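PDB 4PAG: periplasmic binding protein from Sulfurospirillum deleyianum, which probably serves as the solute-binding component of an ABC transporter, capturing its ligand in the periplasm for import across the inner membrane. Local coordinates for residues E169-G181 / Y225-F237. Numbering follows the deposited sequence.
Sequences ERTKVYYAEGDFG and YDPEVIIVQNPTF. With HIS (histidine), chain E.
The Phe-237 ring lies flat against Gly-181, whose CA sits 3.5 Å from the ring centroid and almost exactly on its normal, a CH-pi contact. With CG anti to the backbone N (chi1 -178°), the ring reaches back from the start of its helix, and CE2 meets the methyl CB of Ala-176. At the other end, a bend at chi3 (67°) turns the tail of Lys-172 toward two carbonyls where helix 219-225 runs out, and NZ donates to Tyr-225 O (3.0 Å) and Asp-226 O (3.2 Å). Replacing Lys-172 with an alanine removes the amino group, and both carbonyls would probably lose their shared donor. Lys-172 N gives a nearly straight bond to Glu-228 OE2, approaching from above the carboxylate plane, while Lys-172 O accepts from both Glu-228 N and Val-229 N.

Between these ends, strands 172-176 and 229-232 are the central neighbours of a four-stranded parallel sheet in the periplasmic binding protein fold. Val-173 packs CG2 on Ile-231 CG1 on one face; Ala-176 sets CB 3.9 Å from Ile-230 CG2 on the other. Just after strand 229-232, Gln-233 NE2 donates back to Tyr-175 OH (3.0 Å) at the ring edge, its amide almost perpendicular to the ring; that hydroxyl also bonds Asp-270, and Gln-233 OE1 bonds Asn-267. Asn-234 ND2 donates to Asp-179 OD1 (3.0 Å) from above the carboxylate plane, an oxygen also salt-bridged to Lys-52, and one water links Ala-176 O, Gly-178 O and Asn-234 N. Next along, Pro-235 CG lies 3.8 Å from O of the bound histidine.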
loop_
_atom_site.group_PDB
_atom_site.type_symbol
_atom_site.label_atom_id
_atom_site.label_comp_id
_atom_site.label_asym_id
_atom_site.label_seq_id
_atom_site.Cartn_x
_atom_site.Cartn_y
_atom_site.Cartn_z
ATOM N N GLU A 169 -9.406 4.564 -24.703
ATOM C CA GLU A 169 -8.128 3.891 -24.931
ATOM C C GLU A 169 -7.494 3.350 -23.640
ATOM O O GLU A 169 -6.346 2.912 -23.663
ATOM C CB GLU A 169 -7.157 4.842 -25.636
ATOM C CG GLU A 169 -7.575 5.194 -27.060
ATOM C CD GLU A 169 -6.657 6.208 -27.721
ATOM O OE1 GLU A 169 -5.557 6.465 -27.191
ATOM O OE2 GLU A 169 -7.036 6.750 -28.782
ATOM N N ARG A 170 -8.235 3.362 -22.530
ATOM C CA ARG A 170 -7.704 2.882 -21.254
ATOM C C ARG A 170 -7.570 1.365 -21.263
ATOM O O ARG A 170 -8.482 0.655 -21.685
ATOM C CB ARG A 170 -8.596 3.315 -20.086
ATOM C CG ARG A 170 -8.731 4.825 -19.920
ATOM C CD ARG A 170 -7.531 5.407 -19.213
ATOM N NE ARG A 170 -7.532 6.872 -19.163
ATOM C CZ ARG A 170 -7.896 7.613 -18.116
ATOM N NH1 ARG A 170 -8.331 7.059 -16.995
ATOM N NH2 ARG A 170 -7.824 8.936 -18.195
ATOM N N THR A 171 -6.437 0.872 -20.777
ATOM C CA THR A 171 -6.120 -0.557 -20.817
ATOM C C THR A 171 -7.004 -1.347 -19.852
ATOM O O THR A 171 -7.045 -1.045 -18.669
ATOM C CB THR A 171 -4.636 -0.768 -20.457
ATOM O OG1 THR A 171 -3.823 -0.035 -21.376
ATOM C CG2 THR A 171 -4.232 -2.246 -20.489
ATOM N N LYS A 172 -7.703 -2.364 -20.357
ATOM C CA LYS A 172 -8.481 -3.253 -19.492
ATOM C C LYS A 172 -7.548 -4.132 -18.660
ATOM O O LYS A 172 -6.643 -4.780 -19.196
ATOM C CB LYS A 172 -9.431 -4.123 -20.311
ATOM C CG LYS A 172 -10.529 -3.338 -21.018
ATOM C CD LYS A 172 -11.183 -4.147 -22.126
ATOM C CE LYS A 172 -11.972 -5.330 -21.595
ATOM N NZ LYS A 172 -12.336 -6.282 -22.690
ATOM N N VAL A 173 -7.769 -4.146 -17.347
ATOM C CA VAL A 173 -6.914 -4.891 -16.438
ATOM C C VAL A 173 -7.744 -5.728 -15.452
ATOM O O VAL A 173 -8.774 -5.280 -14.933
ATOM C CB VAL A 173 -5.898 -3.952 -15.712
ATOM C CG1 VAL A 173 -6.586 -2.817 -14.971
ATOM C CG2 VAL A 173 -5.005 -4.731 -14.755
ATOM N N TYR A 174 -7.283 -6.957 -15.224
ATOM C CA TYR A 174 -7.840 -7.852 -14.230
ATOM C C TYR A 174 -6.825 -8.019 -13.111
ATOM O O TYR A 174 -5.669 -8.354 -13.352
ATOM C CB TYR A 174 -8.172 -9.216 -14.845
ATOM C CG TYR A 174 -8.678 -10.220 -13.837
ATOM C CD1 TYR A 174 -9.887 -10.018 -13.183
ATOM C CD2 TYR A 174 -7.939 -11.353 -13.513
ATOM C CE1 TYR A 174 -10.351 -10.919 -12.245
ATOM C CE2 TYR A 174 -8.397 -12.267 -12.572
ATOM C CZ TYR A 174 -9.607 -12.040 -11.946
ATOM O OH TYR A 174 -10.088 -12.922 -11.022
ATOM N N TYR A 175 -7.263 -7.768 -11.882
ATOM C CA TYR A 175 -6.421 -7.941 -10.704
ATOM C C TYR A 175 -6.660 -9.340 -10.155
ATOM O O TYR A 175 -7.715 -9.620 -9.592
ATOM C CB TYR A 175 -6.772 -6.871 -9.668
ATOM C CG TYR A 175 -5.953 -6.876 -8.394
ATOM C CD1 TYR A 175 -4.627 -7.302 -8.372
ATOM C CD2 TYR A 175 -6.512 -6.423 -7.207
ATOM C CE1 TYR A 175 -3.885 -7.286 -7.197
ATOM C CE2 TYR A 175 -5.786 -6.403 -6.032
ATOM C CZ TYR A 175 -4.477 -6.839 -6.023
ATOM O OH TYR A 175 -3.777 -6.821 -4.832
ATOM N N ALA A 176 -5.690 -10.229 -10.355
ATOM C CA ALA A 176 -5.870 -11.637 -10.011
ATOM C C ALA A 176 -5.320 -11.909 -8.629
ATOM O O ALA A 176 -4.118 -11.851 -8.410
ATOM C CB ALA A 176 -5.192 -12.528 -11.036
ATOM N N GLU A 177 -6.212 -12.217 -7.697
ATOM C CA GLU A 177 -5.831 -12.484 -6.323
ATOM C C GLU A 177 -6.082 -13.943 -5.982
ATOM O O GLU A 177 -6.772 -14.653 -6.719
ATOM C CB GLU A 177 -6.622 -11.574 -5.392
ATOM C CG GLU A 177 -6.284 -10.103 -5.556
ATOM C CD GLU A 177 -7.104 -9.242 -4.619
ATOM O OE1 GLU A 177 -8.339 -9.175 -4.843
ATOM O OE2 GLU A 177 -6.522 -8.657 -3.669
ATOM N N GLY A 178 -5.490 -14.385 -4.875
ATOM C CA GLY A 178 -5.605 -15.756 -4.419
ATOM C C GLY A 178 -4.740 -16.733 -5.192
ATOM O O GLY A 178 -4.142 -16.403 -6.217
ATOM N N ASP A 179 -4.695 -17.960 -4.694
ATOM C CA ASP A 179 -3.823 -18.985 -5.260
ATOM C C ASP A 179 -4.266 -19.454 -6.631
ATOM O O ASP A 179 -3.479 -20.035 -7.359
ATOM C CB ASP A 179 -3.737 -20.177 -4.315
ATOM C CG ASP A 179 -3.078 -19.823 -2.992
ATOM O OD1 ASP A 179 -2.216 -18.908 -2.979
ATOM O OD2 ASP A 179 -3.424 -20.459 -1.970
ATOM N N PHE A 180 -5.517 -19.193 -6.990
ATOM C CA PHE A 180 -6.066 -19.706 -8.240
ATOM C C PHE A 180 -6.518 -18.596 -9.172
ATOM O O PHE A 180 -7.119 -18.869 -10.208
ATOM C CB PHE A 180 -7.224 -20.660 -7.931
ATOM C CG PHE A 180 -6.880 -21.714 -6.908
ATOM C CD1 PHE A 180 -6.257 -22.895 -7.291
ATOM C CD2 PHE A 180 -7.177 -21.522 -5.566
ATOM C CE1 PHE A 180 -5.941 -23.868 -6.350
ATOM C CE2 PHE A 180 -6.857 -22.485 -4.620
ATOM C CZ PHE A 180 -6.238 -23.659 -5.012
ATOM N N GLY A 181 -6.220 -17.347 -8.810
ATOM C CA GLY A 181 -6.564 -16.198 -9.638
ATOM C C GLY A 181 -8.048 -15.876 -9.692
ATOM O O GLY A 181 -8.461 -15.049 -10.501
ATOM N N TYR A 225 -14.476 -11.088 -19.448
ATOM C CA TYR A 225 -13.876 -9.784 -19.213
ATOM C C TYR A 225 -12.755 -9.451 -20.213
ATOM O O TYR A 225 -12.517 -8.279 -20.501
ATOM C CB TYR A 225 -13.361 -9.666 -17.768
ATOM C CG TYR A 225 -14.416 -9.466 -16.678
ATOM C CD1 TYR A 225 -15.624 -8.811 -16.935
ATOM C CD2 TYR A 225 -14.163 -9.872 -15.363
ATOM C CE1 TYR A 225 -16.563 -8.609 -15.928
ATOM C CE2 TYR A 225 -15.094 -9.667 -14.344
ATOM C CZ TYR A 225 -16.291 -9.041 -14.632
ATOM O OH TYR A 225 -17.222 -8.830 -13.631
ATOM N N ASP A 226 -12.075 -10.473 -20.734
ATOM C CA ASP A 226 -11.075 -10.297 -21.790
ATOM C C ASP A 226 -10.047 -9.197 -21.441
ATOM O O ASP A 226 -9.871 -8.233 -22.195
ATOM C CB ASP A 226 -11.797 -9.987 -23.117
ATOM C CG ASP A 226 -10.855 -9.920 -24.320
ATOM O OD1 ASP A 226 -9.817 -10.609 -24.322
ATOM O OD2 ASP A 226 -11.161 -9.173 -25.279
ATOM N N PRO A 227 -9.365 -9.329 -20.291
ATOM C CA PRO A 227 -8.434 -8.252 -19.943
ATOM C C PRO A 227 -7.243 -8.195 -20.896
ATOM O O PRO A 227 -6.853 -9.215 -21.478
ATOM C CB PRO A 227 -7.972 -8.632 -18.531
ATOM C CG PRO A 227 -8.082 -10.125 -18.499
ATOM C CD PRO A 227 -9.321 -10.427 -19.303
ATOM N N GLU A 228 -6.688 -7.002 -21.065
ATOM C CA GLU A 228 -5.485 -6.816 -21.868
ATOM C C GLU A 228 -4.237 -7.077 -21.033
ATOM O O GLU A 228 -3.235 -7.582 -21.548
ATOM C CB GLU A 228 -5.448 -5.412 -22.460
ATOM C CG GLU A 228 -6.617 -5.135 -23.388
ATOM C CD GLU A 228 -6.779 -3.660 -23.706
ATOM O OE1 GLU A 228 -6.045 -3.169 -24.589
ATOM O OE2 GLU A 228 -7.641 -3.000 -23.083
ATOM N N VAL A 229 -4.305 -6.721 -19.752
ATOM C CA VAL A 229 -3.225 -6.961 -18.806
ATOM C C VAL A 229 -3.777 -7.640 -17.550
ATOM O O VAL A 229 -4.876 -7.322 -17.088
ATOM C CB VAL A 229 -2.510 -5.648 -18.422
ATOM C CG1 VAL A 229 -1.540 -5.866 -17.271
ATOM C CG2 VAL A 229 -1.759 -5.061 -19.617
ATOM N N ILE A 230 -3.003 -8.570 -17.001
ATOM C CA ILE A 230 -3.345 -9.195 -15.735
ATOM C C ILE A 230 -2.253 -8.900 -14.711
ATOM O O ILE A 230 -1.071 -9.152 -14.943
ATOM C CB ILE A 230 -3.574 -10.712 -15.868
ATOM C CG1 ILE A 230 -4.780 -10.997 -16.774
ATOM C CG2 ILE A 230 -3.767 -11.326 -14.482
ATOM C CD1 ILE A 230 -4.915 -12.442 -17.211
ATOM N N ILE A 231 -2.664 -8.339 -13.579
ATOM C CA ILE A 231 -1.765 -8.071 -12.466
ATOM C C ILE A 231 -2.036 -9.116 -11.392
ATOM O O ILE A 231 -3.172 -9.261 -10.940
ATOM C CB ILE A 231 -1.996 -6.654 -11.899
ATOM C CG1 ILE A 231 -1.772 -5.581 -12.976
ATOM C CG2 ILE A 231 -1.093 -6.391 -10.699
ATOM C CD1 ILE A 231 -0.381 -5.544 -13.576
ATOM N N VAL A 232 -0.982 -9.822 -10.985
ATOM C CA VAL A 232 -1.070 -11.006 -10.135
ATOM C C VAL A 232 -0.389 -10.780 -8.780
ATOM O O VAL A 232 0.742 -10.297 -8.711
ATOM C CB VAL A 232 -0.376 -12.203 -10.828
ATOM C CG1 VAL A 232 -0.358 -13.419 -9.916
ATOM C CG2 VAL A 232 -1.048 -12.518 -12.169
ATOM N N GLN A 233 -1.069 -11.155 -7.704
ATOM C CA GLN A 233 -0.513 -10.997 -6.357
ATOM C C GLN A 233 0.280 -12.251 -5.947
ATOM O O GLN A 233 1.404 -12.158 -5.456
ATOM C CB GLN A 233 -1.665 -10.693 -5.385
ATOM C CG GLN A 233 -1.413 -9.771 -4.200
ATOM C CD GLN A 233 -0.374 -8.678 -4.402
ATOM O OE1 GLN A 233 0.806 -8.936 -4.287
ATOM N NE2 GLN A 233 -0.817 -7.441 -4.610
ATOM N N ASN A 234 -0.281 -13.429 -6.181
ATOM C CA ASN A 234 0.290 -14.659 -5.623
ATOM C C ASN A 234 1.252 -15.364 -6.592
ATOM O O ASN A 234 0.895 -15.663 -7.740
ATOM C CB ASN A 234 -0.833 -15.590 -5.143
ATOM C CG ASN A 234 -1.565 -15.043 -3.906
ATOM O OD1 ASN A 234 -1.463 -13.855 -3.574
ATOM N ND2 ASN A 234 -2.295 -15.915 -3.214
ATOM N N PRO A 235 2.486 -15.629 -6.140
ATOM C CA PRO A 235 3.445 -16.263 -7.045
ATOM C C PRO A 235 3.024 -17.652 -7.528
ATOM O O PRO A 235 3.390 -18.019 -8.640
ATOM C CB PRO A 235 4.736 -16.337 -6.219
ATOM C CG PRO A 235 4.313 -16.185 -4.803
ATOM C CD PRO A 235 3.076 -15.339 -4.820
ATOM N N THR A 236 2.252 -18.406 -6.734
ATOM C CA THR A 236 1.777 -19.730 -7.193
ATOM C C THR A 236 0.842 -19.580 -8.394
ATOM O O THR A 236 0.909 -20.365 -9.341
ATOM C CB THR A 236 1.061 -20.584 -6.105
ATOM O OG1 THR A 236 -0.244 -20.049 -5.813
ATOM C CG2 THR A 236 1.874 -20.661 -4.840
ATOM N N PHE A 237 -0.018 -18.569 -8.369
ATOM C CA PHE A 237 -0.883 -18.343 -9.505
ATOM C C PHE A 237 -0.095 -17.883 -10.735
ATOM O O PHE A 237 -0.377 -18.300 -11.866
ATOM C CB PHE A 237 -2.003 -17.353 -9.208
ATOM C CG PHE A 237 -2.907 -17.168 -10.374
ATOM C CD1 PHE A 237 -3.605 -18.260 -10.877
ATOM C CD2 PHE A 237 -2.982 -15.960 -11.037
ATOM C CE1 PHE A 237 -4.404 -18.131 -11.987
ATOM C CE2 PHE A 237 -3.786 -15.824 -12.157
ATOM C CZ PHE A 237 -4.492 -16.913 -12.636
HETATM N N HIS E . 8.629 -13.295 -7.169
HETATM C CA HIS E . 8.185 -12.359 -6.100
HETATM C C HIS E . 7.160 -13.025 -5.194
HETATM O O HIS E . 5.946 -12.777 -5.222
HETATM C CB HIS E . 7.623 -11.076 -6.698
HETATM C CG HIS E . 8.485 -10.481 -7.767
HETATM N ND1 HIS E . 7.978 -9.735 -8.809
HETATM C CD2 HIS E . 9.825 -10.528 -7.956
HETATM C CE1 HIS E . 8.968 -9.339 -9.588
HETATM N NE2 HIS E . 10.099 -9.806 -9.093
HETATM O OXT HIS E . 7.557 -13.863 -4.399
HETATM O O HOH W 1 -8.583 -0.656 -24.547
HETATM O O HOH W 2 -2.849 -14.170 -7.399
HETATM O O HOH W 3 -3.871 -12.565 -3.508
#